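Local coordinates for protein (GYP1P) (Saccharomyces cerevisiae, PDB 1FKM) that accelerates GTP hydrolysis by Ypt/Rab-type GTPases, supplying arginine and glutamine fingers in trans through its TBC domain, at residues 136-140 and 250-254. Residues are numbered along the deposited sequence; the frame is centred on the assembly and turned at random.
Sequences LVTPF and VIRMW
Trp254 lies against Pro139 and Phe140 where two helices of the all-helical TBC domain, 133-145 and 247-261, cross near the centre of the chain, a worked example of a large indole packed between two crossing helices. The axes of the short segments 136-140 and 250-254 approach to 10.6 Å and run at 81° to each other, and Trp254 and Pro139 have the most surface buried by the contact. The CB of Trp254 already points toward the other segment, and with CG beside the backbone N the indole extends across to it. Pro139 CB sits over one face of the six-membered ring, 3.8 Å from its centroid and 13° off the normal, a CH-pi contact. The rim of the indole meets Phe140 in a T-shaped stack, with Trp254 CZ3 directed at the phenyl face, 3.5 Å from Phe140 CE2, and the planes turned 70° apart. Leu136 adds its CD2 methyl beside Trp254 CZ2, and its carbonyl O lies 3.4 Å from Trp254 CH2, oblique to the ring; Leu185 of helix 168-186 touches both aromatic side chains. Replaced by an alanine, Trp254 would probably leave a gap between the helices, with the Phe140 face and Pro139 CB robbed of their aromatic partner. All six touching residues are buried and the side-chain packing is apolar; the contact lies in the domain interior, the Leu136 side chain about 10 Å from that of Gln131, the glutamine finger. Beyond the indole, Pro139 CG meets Val250 CG1 at 4.0 Å, and Pro139 CB rests 3.8 Å from Ile251 CD1.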
# COMPACT_ATOMS: atom_id res chain seq x y z
N LEU A 136 1.02 5.76 -0.48
CA LEU A 136 1.39 4.37 -0.78
C LEU A 136 2.69 3.88 -0.18
O LEU A 136 2.84 2.68 0.06
CB LEU A 136 1.43 4.14 -2.29
CG LEU A 136 0.09 4.23 -3.02
CD1 LEU A 136 0.29 3.90 -4.50
CD2 LEU A 136 -0.90 3.26 -2.40
N VAL A 137 3.63 4.78 0.04
CA VAL A 137 4.91 4.38 0.60
C VAL A 137 4.83 4.05 2.10
O VAL A 137 5.60 3.23 2.60
CB VAL A 137 5.99 5.50 0.39
CG1 VAL A 137 5.67 6.71 1.28
CG2 VAL A 137 7.38 4.96 0.71
N THR A 138 3.87 4.66 2.80
CA THR A 138 3.78 4.47 4.26
C THR A 138 3.52 3.07 4.84
O THR A 138 4.12 2.72 5.86
CB THR A 138 2.82 5.52 4.90
OG1 THR A 138 1.48 5.35 4.42
CG2 THR A 138 3.29 6.92 4.52
N PRO A 139 2.64 2.26 4.21
CA PRO A 139 2.41 0.93 4.79
C PRO A 139 3.70 0.10 4.76
O PRO A 139 3.96 -0.69 5.67
CB PRO A 139 1.33 0.33 3.89
CG PRO A 139 0.54 1.56 3.47
CD PRO A 139 1.65 2.55 3.15
N PHE A 140 4.49 0.28 3.71
CA PHE A 140 5.77 -0.42 3.57
C PHE A 140 6.74 0.09 4.63
O PHE A 140 7.37 -0.70 5.34
CB PHE A 140 6.41 -0.16 2.20
CG PHE A 140 5.80 -0.95 1.08
CD1 PHE A 140 5.70 -2.34 1.17
CD2 PHE A 140 5.36 -0.32 -0.07
CE1 PHE A 140 5.17 -3.08 0.12
CE2 PHE A 140 4.82 -1.05 -1.12
CZ PHE A 140 4.72 -2.43 -1.03
N VAL A 250 -5.49 -1.24 6.77
CA VAL A 250 -4.77 -1.16 5.51
C VAL A 250 -3.65 -2.22 5.48
O VAL A 250 -3.50 -2.94 4.50
CB VAL A 250 -4.15 0.25 5.31
CG1 VAL A 250 -3.21 0.24 4.11
CG2 VAL A 250 -5.26 1.28 5.09
N ILE A 251 -2.89 -2.31 6.57
CA ILE A 251 -1.81 -3.28 6.66
C ILE A 251 -2.33 -4.70 6.44
O ILE A 251 -1.75 -5.47 5.67
CB ILE A 251 -1.10 -3.21 8.04
CG1 ILE A 251 -0.49 -1.81 8.24
CG2 ILE A 251 -0.02 -4.27 8.15
CD1 ILE A 251 0.47 -1.41 7.15
N ARG A 252 -3.42 -5.05 7.12
CA ARG A 252 -4.00 -6.38 6.98
C ARG A 252 -4.46 -6.62 5.54
O ARG A 252 -4.27 -7.71 5.00
CB ARG A 252 -5.18 -6.55 7.94
CG ARG A 252 -5.98 -7.82 7.72
CD ARG A 252 -5.16 -9.09 7.90
NE ARG A 252 -5.98 -10.26 7.60
CZ ARG A 252 -6.26 -10.68 6.37
NH1 ARG A 252 -5.76 -10.05 5.32
NH2 ARG A 252 -7.07 -11.72 6.20
N MSE A 253 -5.07 -5.61 4.93
CA MSE A 253 -5.53 -5.73 3.55
C MSE A 253 -4.36 -6.04 2.62
O MSE A 253 -4.48 -6.85 1.69
CB MSE A 253 -6.16 -4.42 3.07
CG MSE A 253 -7.47 -4.06 3.71
SE MSE A 253 -8.07 -2.35 3.03
CE MSE A 253 -8.22 -2.83 1.16
N TRP A 254 -3.24 -5.37 2.85
CA TRP A 254 -2.07 -5.59 2.01
C TRP A 254 -1.51 -7.01 2.06
O TRP A 254 -0.89 -7.46 1.10
CB TRP A 254 -0.99 -4.54 2.32
CG TRP A 254 -1.30 -3.22 1.67
CD1 TRP A 254 -2.54 -2.67 1.47
CD2 TRP A 254 -0.36 -2.27 1.13
NE1 TRP A 254 -2.43 -1.45 0.85
CE2 TRP A 254 -1.11 -1.18 0.63
CE3 TRP A 254 1.04 -2.24 1.03
CZ2 TRP A 254 -0.50 -0.07 0.03
CZ3 TRP A 254 1.64 -1.13 0.43
CH2 TRP A 254 0.87 -0.06 -0.06